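Local coordinates for putative exported protein (Peptoclostridium difficile, PDB 5TTA) that is of unknown function but is probably exported from the cell and belongs to the DUF5780 family, placed in the E-set clan, at residues L64-E69 with I178-N183; I77-Y82 with K204-C209; Y92-N97 with P124-S129. All coordinates share one frame; numbering follows the deposited sequence.

In the fold
Contact 2 joins strands 72-82 and 205-215 of the five-stranded sheet; contact 1 meets it at I77, contact 3 further along, at C79-A81, and contacts 1 and 3 lie on opposite sides of the chain's centre. Contact 1 sits with its centre 21 Å from that of contact 2; the two meet where L64 CD2 packs on I77 CD1 at 3.7 Å. Contact 3, 15 Å from contact 2 between centres, reaches it through the indole of W93, whose CH2 lies 3.6 Å from A81 CB. Contacts 1 and 3 do not touch, with nearest atoms about 14 Å apart. Along the chain, 92-97 and 124-129 both fall between the segments of contacts 1 and 2, which themselves alternate. No active site or ligand is known to relate them to.

Contact 1: L64-E69 with I178-N183; sequences LTNSSE and IAPGKN
The small antiparallel sheet of strands 41-50, 58-66 and 183-189 runs out here, where the end of strand 58-66 meets the type II turn A179-K182 that feeds strand 183-189. T65 and N183 form a non-hydrogen-bonded antiparallel pair, with CA atoms 4.4 Å apart. Beside them the main chain of N66 is held in both directions: its N donates to K182 O at 3.0 Å and 161°, and its O accepts from G181 N at 2.8 Å. G181, third in the turn, has the positive phi (79°) that a type II turn requires there.

The amide of N66 adds a second layer. CG is anti to the backbone N (chi1 -179°), which sends N66 ND2 to I178 O at 3.0 Å; the acceptor is in the amide plane, but the donor stands above the carbonyl plane. ND2 also bonds K70 O. N66 OD1 takes S68 N at 3.0 Å, making an Asx turn, and S68 OG on a lone pair, so both ends of the amide fix its rotation. P180 lays CB against S68 O at 3.3 Å. N183 ND2 lies alongside T65 OG1 at 2.6 Å, but at a poor angle, a weak bond; T65 OG1 is also bonded to N44 ND2. L64 packs on L41 and I43 of strand 41-50 and on Y75 and I77 of strand 72-82, while I178 bonds I72 through the backbone.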
loop_
_atom_site.group_PDB
_atom_site.type_symbol
_atom_site.label_atom_id
_atom_site.label_comp_id
_atom_site.label_asym_id
_atom_site.label_seq_id
_atom_site.Cartn_x
_atom_site.Cartn_y
_atom_site.Cartn_z
ATOM N N LEU A 64 -17.498 -18.154 -11.538
ATOM C CA LEU A 64 -16.479 -19.004 -10.941
ATOM C C LEU A 64 -17.010 -19.758 -9.724
ATOM O O LEU A 64 -17.904 -19.283 -8.994
ATOM C CB LEU A 64 -15.271 -18.165 -10.494
ATOM C CG LEU A 64 -14.577 -17.291 -11.534
ATOM C CD1 LEU A 64 -13.613 -16.330 -10.839
ATOM C CD2 LEU A 64 -13.828 -18.185 -12.507
ATOM N N THR A 65 -16.416 -20.924 -9.490
ATOM C CA THR A 65 -16.660 -21.733 -8.294
ATOM C C THR A 65 -15.306 -22.217 -7.785
ATOM O O THR A 65 -14.576 -22.858 -8.538
ATOM C CB THR A 65 -17.561 -22.944 -8.592
ATOM O OG1 THR A 65 -18.874 -22.510 -8.991
ATOM C CG2 THR A 65 -17.656 -23.871 -7.365
ATOM N N ASN A 66 -14.971 -21.934 -6.527
ATOM C CA ASN A 66 -13.775 -22.506 -5.891
ATOM C C ASN A 66 -14.092 -23.927 -5.442
ATOM O O ASN A 66 -14.669 -24.136 -4.377
ATOM C CB ASN A 66 -13.338 -21.662 -4.700
ATOM C CG ASN A 66 -12.083 -22.207 -4.004
ATOM O OD1 ASN A 66 -11.614 -23.299 -4.298
ATOM N ND2 ASN A 66 -11.539 -21.427 -3.077
ATOM N N SER A 67 -13.695 -24.918 -6.231
ATOM C CA SER A 67 -14.020 -26.299 -5.900
ATOM C C SER A 67 -13.011 -26.949 -4.960
ATOM O O SER A 67 -13.198 -28.109 -4.586
ATOM C CB SER A 67 -14.145 -27.124 -7.183
ATOM O OG SER A 67 -13.023 -26.914 -8.025
ATOM N N SER A 68 -11.958 -26.244 -4.568
ATOM C CA SER A 68 -10.941 -26.828 -3.712
ATOM C C SER A 68 -11.263 -26.571 -2.246
ATOM O O SER A 68 -12.238 -25.897 -1.895
ATOM C CB SER A 68 -9.560 -26.282 -4.067
ATOM O OG SER A 68 -9.344 -25.012 -3.493
ATOM N N GLU A 69 -10.422 -27.115 -1.373
ATOM C CA GLU A 69 -10.569 -26.928 0.062
ATOM C C GLU A 69 -9.769 -25.741 0.588
ATOM O O GLU A 69 -9.714 -25.528 1.802
ATOM C CB GLU A 69 -10.162 -28.210 0.785
ATOM C CG GLU A 69 -11.105 -29.368 0.505
ATOM C CD GLU A 69 -10.655 -30.664 1.165
ATOM O OE1 GLU A 69 -9.445 -30.985 1.099
ATOM O OE2 GLU A 69 -11.513 -31.358 1.758
ATOM N N ILE A 178 -11.207 -15.844 -2.425
ATOM C CA ILE A 178 -12.412 -16.617 -2.714
ATOM C C ILE A 178 -12.403 -17.845 -1.811
ATOM O O ILE A 178 -11.515 -18.697 -1.921
ATOM C CB ILE A 178 -12.487 -17.027 -4.195
ATOM C CG1 ILE A 178 -12.423 -15.793 -5.108
ATOM C CG2 ILE A 178 -13.776 -17.768 -4.441
ATOM C CD1 ILE A 178 -12.246 -16.111 -6.594
ATOM N N ALA A 179 -13.397 -17.941 -0.925
ATOM C CA ALA A 179 -13.433 -18.998 0.082
ATOM C C ALA A 179 -13.739 -20.342 -0.568
ATOM O O ALA A 179 -14.328 -20.387 -1.654
ATOM C CB ALA A 179 -14.479 -18.672 1.144
ATOM N N PRO A 180 -13.346 -21.461 0.069
ATOM C CA PRO A 180 -13.690 -22.780 -0.498
ATOM C C PRO A 180 -15.202 -22.931 -0.653
ATOM O O PRO A 180 -15.972 -22.544 0.226
ATOM C CB PRO A 180 -13.128 -23.783 0.527
ATOM C CG PRO A 180 -12.104 -23.028 1.302
ATOM C CD PRO A 180 -12.516 -21.570 1.282
ATOM N N GLY A 181 -15.622 -23.486 -1.793
ATOM C CA GLY A 181 -17.029 -23.631 -2.123
ATOM C C GLY A 181 -17.735 -22.388 -2.646
ATOM O O GLY A 181 -18.856 -22.509 -3.166
ATOM N N LYS A 182 -17.129 -21.207 -2.547
ATOM C CA LYS A 182 -17.785 -19.974 -2.996
ATOM C C LYS A 182 -18.096 -19.977 -4.499
ATOM O O LYS A 182 -17.241 -20.288 -5.336
ATOM C CB LYS A 182 -16.892 -18.786 -2.638
ATOM C CG LYS A 182 -17.364 -17.412 -3.099
ATOM C CD LYS A 182 -18.455 -16.848 -2.235
ATOM C CE LYS A 182 -18.553 -15.340 -2.451
ATOM N NZ LYS A 182 -19.334 -14.748 -1.339
ATOM N N ASN A 183 -19.326 -19.599 -4.852
ATOM C CA ASN A 183 -19.658 -19.213 -6.224
ATOM C C ASN A 183 -19.637 -17.693 -6.326
ATOM O O ASN A 183 -20.232 -17.012 -5.484
ATOM C CB ASN A 183 -21.058 -19.715 -6.608
ATOM C CG ASN A 183 -21.230 -21.194 -6.383
ATOM O OD1 ASN A 183 -22.194 -21.628 -5.756
ATOM N ND2 ASN A 183 -20.304 -21.977 -6.900
#

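Contact 2: I77-Y82 with K204-C209; sequences ITCLAY and KYIISC
Y82 O is gripped twice: K204 N donates to it at 2.9 Å and Y205 N at 3.1 Å, both in the carbonyl plane. Two successive residues facing one define a classic beta bulge. From there the ladder is regular: Y205 O takes Y82 N, and L80 and I207 exchange a reciprocal pair in which I207 O receives L80 N at 3.0 Å, nearly along its C=O axis. T78 and C209 repeat the exchange, with T78 N to C209 O at 165°. Between these hydrogen-bonded pairs, C79 with S208 and A81 with I206 are the non-hydrogen-bonded ones, the former with CA atoms 4.3 Å apart.

The side chains separate accordingly. On the face of T78, L80, Y82 and I207, CG1 of I207 stands in the crowded position between N and the carbonyl carbon (chi1 60°). I207 CG1 thereby reaches L80 CB at 4.0 Å, and carries CD1 obliquely to CE1 of the Y82 ring at 3.8 Å. On the other face, CB of C79 meets I206 CG2 at 3.9 Å, while S208 OG bonds S46 OG of strand 41-50. Helix 226-233 packs on the first face, through W229 and F233 against L80; strands 41-50 and 58-66 pack on the second. Two antiparallel sheets face to face, with this strand pair in one, are consistent with the beta sandwich of the E-set clan.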
loop_
_atom_site.group_PDB
_atom_site.type_symbol
_atom_site.label_atom_id
_atom_site.label_comp_id
_atom_site.label_asym_id
_atom_site.label_seq_id
_atom_site.Cartn_x
_atom_site.Cartn_y
_atom_site.Cartn_z
ATOM N N ILE A 77 -6.677 -15.886 -15.520
ATOM C CA ILE A 77 -7.692 -16.506 -16.361
ATOM C C ILE A 77 -7.620 -15.865 -17.735
ATOM O O ILE A 77 -7.719 -14.635 -17.851
ATOM C CB ILE A 77 -9.104 -16.355 -15.768
ATOM C CG1 ILE A 77 -9.226 -17.195 -14.496
ATOM C CG2 ILE A 77 -10.141 -16.780 -16.786
ATOM C CD1 ILE A 77 -10.603 -17.046 -13.808
ATOM N N THR A 78 -7.428 -16.688 -18.778
ATOM C CA THR A 78 -7.263 -16.155 -20.125
ATOM C C THR A 78 -8.569 -16.324 -20.886
ATOM O O THR A 78 -9.191 -17.387 -20.830
ATOM C CB THR A 78 -6.123 -16.853 -20.877
ATOM O OG1 THR A 78 -4.882 -16.586 -20.216
ATOM C CG2 THR A 78 -6.028 -16.339 -22.327
ATOM N N CYS A 79 -8.970 -15.277 -21.611
ATOM C CA CYS A 79 -10.166 -15.309 -22.438
ATOM C C CYS A 79 -9.833 -15.059 -23.904
ATOM O O CYS A 79 -8.864 -14.367 -24.233
ATOM C CB CYS A 79 -11.189 -14.261 -22.024
ATOM S SG CYS A 79 -11.804 -14.462 -20.315
ATOM N N LEU A 80 -10.693 -15.611 -24.747
ATOM C CA LEU A 80 -10.688 -15.513 -26.198
ATOM C C LEU A 80 -12.098 -15.171 -26.629
ATOM O O LEU A 80 -13.060 -15.534 -25.950
ATOM C CB LEU A 80 -10.255 -16.842 -26.841
ATOM C CG LEU A 80 -8.871 -17.309 -26.402
ATOM C CD1 LEU A 80 -8.615 -18.725 -26.999
ATOM C CD2 LEU A 80 -7.816 -16.359 -26.931
ATOM N N ALA A 81 -12.220 -14.436 -27.732
ATOM C CA ALA A 81 -13.518 -13.930 -28.171
ATOM C C ALA A 81 -13.785 -14.313 -29.617
ATOM O O ALA A 81 -12.864 -14.355 -30.433
ATOM C CB ALA A 81 -13.586 -12.391 -28.019
ATOM N N TYR A 82 -15.062 -14.568 -29.934
ATOM C CA TYR A 82 -15.484 -15.033 -31.244
ATOM C C TYR A 82 -16.748 -14.305 -31.653
ATOM O O TYR A 82 -17.611 -14.042 -30.814
ATOM C CB TYR A 82 -15.751 -16.561 -31.242
ATOM C CG TYR A 82 -14.471 -17.302 -31.041
ATOM C CD1 TYR A 82 -13.942 -17.497 -29.764
ATOM C CD2 TYR A 82 -13.749 -17.749 -32.146
ATOM C CE1 TYR A 82 -12.715 -18.122 -29.588
ATOM C CE2 TYR A 82 -12.543 -18.377 -31.982
ATOM C CZ TYR A 82 -12.034 -18.569 -30.725
ATOM O OH TYR A 82 -10.829 -19.196 -30.614
ATOM N N LYS A 204 -19.823 -12.506 -29.713
ATOM C CA LYS A 204 -20.932 -13.410 -29.444
ATOM C C LYS A 204 -20.572 -14.470 -28.418
ATOM O O LYS A 204 -21.435 -14.887 -27.637
ATOM C CB LYS A 204 -21.381 -14.083 -30.756
ATOM C CG LYS A 204 -22.573 -15.018 -30.640
ATOM C CD LYS A 204 -23.835 -14.294 -30.198
ATOM C CE LYS A 204 -25.082 -15.015 -30.700
ATOM N NZ LYS A 204 -25.317 -16.277 -29.969
ATOM N N TYR A 205 -19.310 -14.881 -28.374
ATOM C CA TYR A 205 -18.879 -15.937 -27.486
ATOM C C TYR A 205 -17.545 -15.572 -26.876
ATOM O O TYR A 205 -16.647 -15.065 -27.558
ATOM C CB TYR A 205 -18.723 -17.287 -28.235
ATOM C CG TYR A 205 -19.912 -17.729 -29.056
ATOM C CD1 TYR A 205 -20.953 -18.471 -28.471
ATOM C CD2 TYR A 205 -19.963 -17.488 -30.427
ATOM C CE1 TYR A 205 -22.025 -18.907 -29.218
ATOM C CE2 TYR A 205 -21.025 -17.932 -31.189
ATOM C CZ TYR A 205 -22.058 -18.639 -30.580
ATOM O OH TYR A 205 -23.120 -19.061 -31.336
ATOM N N ILE A 206 -17.417 -15.867 -25.599
ATOM C CA ILE A 206 -16.159 -15.760 -24.881
ATOM C C ILE A 206 -15.877 -17.136 -24.313
ATOM O O ILE A 206 -16.754 -17.733 -23.681
ATOM C CB ILE A 206 -16.244 -14.692 -23.781
ATOM C CG1 ILE A 206 -16.445 -13.318 -24.441
ATOM C CG2 ILE A 206 -15.015 -14.733 -22.885
ATOM C CD1 ILE A 206 -16.693 -12.263 -23.465
ATOM N N ILE A 207 -14.699 -17.682 -24.596
ATOM C CA ILE A 207 -14.308 -18.941 -23.976
ATOM C C ILE A 207 -13.075 -18.654 -23.148
ATOM O O ILE A 207 -12.260 -17.810 -23.526
ATOM C CB ILE A 207 -14.064 -20.057 -25.024
ATOM C CG1 ILE A 207 -12.949 -19.655 -25.983
ATOM C CG2 ILE A 207 -15.358 -20.310 -25.837
ATOM C CD1 ILE A 207 -12.516 -20.830 -26.937
ATOM N N SER A 208 -12.961 -19.328 -21.997
ATOM C CA SER A 208 -11.936 -19.017 -21.017
ATOM C C SER A 208 -11.237 -20.271 -20.509
ATOM O O SER A 208 -11.715 -21.408 -20.678
ATOM C CB SER A 208 -12.518 -18.237 -19.838
ATOM O OG SER A 208 -13.341 -17.173 -20.322
ATOM N N CYS A 209 -10.069 -20.047 -19.906
ATOM C CA CYS A 209 -9.300 -21.141 -19.316
ATOM C C CYS A 209 -8.485 -20.578 -18.165
ATOM O O CYS A 209 -7.832 -19.538 -18.321
ATOM C CB CYS A 209 -8.376 -21.796 -20.359
ATOM S SG CYS A 209 -7.446 -23.261 -19.793
#

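Contact 3: Y92-N97 with P124-S129; sequences YWDAQN and PVSPKS
Y92 opens a type I turn that ends at A95, and its phenol ring is clasped between two residues of 124-129. P124 CG lies over one face, 3.9 Å from the centroid of the Y92 ring and 18° off the normal. K128 CB lies over the opposite face, 3.9 Å from the centroid of the Y92 ring and 21° off, so each makes a CH-pi contact displaced toward the rim, while S126 O sits at the ring edge, in its plane. W93 comes next: W93 NE1 donates to S129 O at 3.0 Å, the acceptor near the indole plane but the donor above the carbonyl plane. Its backbone N reaches P127 O through a water.

The turn and the facing loop lie at one end of the two-stranded antiparallel ribbon 96-98/121-123, whose strands pair through the backbones of Q96 and S123. D94 is the polar centre of the meeting. With CG in the crowded position between N and the carbonyl carbon (chi1 54°), it turns both carboxylate oxygens onto S126: D94 OD1 takes S126 N at 2.8 Å and D94 OD2 takes S126 OG at 2.5 Å, each on its syn lone pair. Two such donors would be expected to favour the ionised form. A second water links OD1 to V125 N and S126 O. A95 lays CB near P124 CA at 4.2 Å. Q96, extended beyond CG, crosses V125 obliquely, its CG 3.9 Å from V125 CG2, and its NE2 is joined to P124 O through a third water.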
loop_
_atom_site.group_PDB
_atom_site.type_symbol
_atom_site.label_atom_id
_atom_site.label_comp_id
_atom_site.label_asym_id
_atom_site.label_seq_id
_atom_site.Cartn_x
_atom_site.Cartn_y
_atom_site.Cartn_z
ATOM N N TYR A 92 -9.427 -4.762 -28.098
ATOM C CA TYR A 92 -8.892 -3.953 -27.009
ATOM C C TYR A 92 -9.628 -4.372 -25.733
ATOM O O TYR A 92 -10.616 -3.755 -25.317
ATOM C CB TYR A 92 -9.079 -2.463 -27.305
ATOM C CG TYR A 92 -8.282 -1.956 -28.485
ATOM C CD1 TYR A 92 -6.905 -1.766 -28.392
ATOM C CD2 TYR A 92 -8.912 -1.644 -29.687
ATOM C CE1 TYR A 92 -6.174 -1.278 -29.463
ATOM C CE2 TYR A 92 -8.178 -1.144 -30.779
ATOM C CZ TYR A 92 -6.812 -0.967 -30.648
ATOM O OH TYR A 92 -6.070 -0.497 -31.703
ATOM N N TRP A 93 -9.131 -5.457 -25.105
ATOM C CA TRP A 93 -9.892 -6.145 -24.063
ATOM C C TRP A 93 -10.159 -5.266 -22.846
ATOM O O TRP A 93 -11.218 -5.386 -22.214
ATOM C CB TRP A 93 -9.150 -7.396 -23.589
ATOM C CG TRP A 93 -9.224 -8.544 -24.546
ATOM C CD1 TRP A 93 -8.417 -8.781 -25.635
ATOM C CD2 TRP A 93 -10.172 -9.611 -24.498
ATOM N NE1 TRP A 93 -8.811 -9.958 -26.257
ATOM C CE2 TRP A 93 -9.874 -10.490 -25.567
ATOM C CE3 TRP A 93 -11.233 -9.926 -23.628
ATOM C CZ2 TRP A 93 -10.629 -11.653 -25.818
ATOM C CZ3 TRP A 93 -11.975 -11.073 -23.856
ATOM C CH2 TRP A 93 -11.664 -11.946 -24.950
ATOM N N ASP A 94 -9.172 -4.472 -22.430
ATOM C CA ASP A 94 -9.287 -3.620 -21.250
ATOM C C ASP A 94 -9.402 -2.137 -21.605
ATOM O O ASP A 94 -8.970 -1.281 -20.829
ATOM C CB ASP A 94 -8.112 -3.853 -20.294
ATOM C CG ASP A 94 -6.749 -3.698 -20.954
ATOM O OD1 ASP A 94 -6.668 -3.252 -22.123
ATOM O OD2 ASP A 94 -5.724 -4.016 -20.287
ATOM N N ALA A 95 -10.045 -1.814 -22.733
ATOM C CA ALA A 95 -10.238 -0.417 -23.106
ATOM C C ALA A 95 -11.120 0.300 -22.088
ATOM O O ALA A 95 -12.046 -0.282 -21.515
ATOM C CB ALA A 95 -10.873 -0.313 -24.484
ATOM N N GLN A 96 -10.855 1.592 -21.905
ATOM C CA GLN A 96 -11.682 2.453 -21.072
ATOM C C GLN A 96 -12.694 3.213 -21.924
ATOM O O GLN A 96 -12.473 3.466 -23.110
ATOM C CB GLN A 96 -10.831 3.461 -20.300
ATOM C CG GLN A 96 -9.789 2.852 -19.380
ATOM C CD GLN A 96 -8.998 3.912 -18.634
ATOM O OE1 GLN A 96 -9.288 4.207 -17.471
ATOM N NE2 GLN A 96 -7.995 4.496 -19.298
ATOM N N ASN A 97 -13.805 3.585 -21.301
ATOM C CA ASN A 97 -14.828 4.340 -21.997
ATOM C C ASN A 97 -14.405 5.798 -22.064
ATOM O O ASN A 97 -13.687 6.292 -21.193
ATOM C CB ASN A 97 -16.179 4.198 -21.287
ATOM C CG ASN A 97 -16.130 4.642 -19.830
ATOM O OD1 ASN A 97 -15.444 4.047 -18.999
ATOM N ND2 ASN A 97 -16.853 5.700 -19.519
ATOM N N PRO A 124 -7.881 2.664 -25.627
ATOM C CA PRO A 124 -7.136 1.428 -25.358
ATOM C C PRO A 124 -6.202 1.543 -24.159
ATOM O O PRO A 124 -5.681 2.616 -23.831
ATOM C CB PRO A 124 -6.344 1.203 -26.654
ATOM C CG PRO A 124 -7.144 1.892 -27.698
ATOM C CD PRO A 124 -7.777 3.081 -27.035
ATOM N N VAL A 125 -6.014 0.404 -23.498
ATOM C CA VAL A 125 -5.058 0.257 -22.413
ATOM C C VAL A 125 -3.969 -0.705 -22.894
ATOM O O VAL A 125 -2.895 -0.260 -23.308
ATOM C CB VAL A 125 -5.785 -0.186 -21.128
ATOM C CG1 VAL A 125 -4.816 -0.561 -20.049
ATOM C CG2 VAL A 125 -6.633 1.000 -20.639
ATOM N N SER A 126 -4.257 -2.017 -22.905
ATOM C CA SER A 126 -3.378 -3.031 -23.477
ATOM C C SER A 126 -3.483 -3.042 -25.010
ATOM O O SER A 126 -4.488 -2.610 -25.575
ATOM C CB SER A 126 -3.743 -4.407 -22.920
ATOM O OG SER A 126 -3.552 -4.452 -21.511
ATOM N N PRO A 127 -2.452 -3.525 -25.708
ATOM C CA PRO A 127 -2.543 -3.637 -27.174
ATOM C C PRO A 127 -3.690 -4.533 -27.629
ATOM O O PRO A 127 -4.069 -5.486 -26.951
ATOM C CB PRO A 127 -1.191 -4.259 -27.565
ATOM C CG PRO A 127 -0.228 -3.755 -26.508
ATOM C CD PRO A 127 -1.095 -3.841 -25.214
ATOM N N LYS A 128 -4.191 -4.271 -28.837
ATOM C CA LYS A 128 -5.197 -5.162 -29.421
ATOM C C LYS A 128 -4.630 -6.577 -29.524
ATOM O O LYS A 128 -3.451 -6.754 -29.851
ATOM C CB LYS A 128 -5.616 -4.659 -30.812
ATOM C CG LYS A 128 -6.833 -5.417 -31.390
ATOM C CD LYS A 128 -7.043 -5.181 -32.890
ATOM C CE LYS A 128 -7.859 -3.954 -33.190
ATOM N NZ LYS A 128 -7.767 -3.586 -34.640
ATOM N N SER A 129 -5.455 -7.582 -29.219
ATOM C CA SER A 129 -4.962 -8.959 -29.118
ATOM C C SER A 129 -6.116 -9.952 -29.195
ATOM O O SER A 129 -7.244 -9.643 -28.807
ATOM C CB SER A 129 -4.175 -9.163 -27.812
ATOM O OG SER A 129 -3.808 -10.522 -27.623
HETATM O O HOH W 1 -6.201 -6.036 -25.198
HETATM O O HOH W 2 -7.183 -2.083 -24.679
HETATM O O HOH W 3 -6.805 4.477 -21.661
#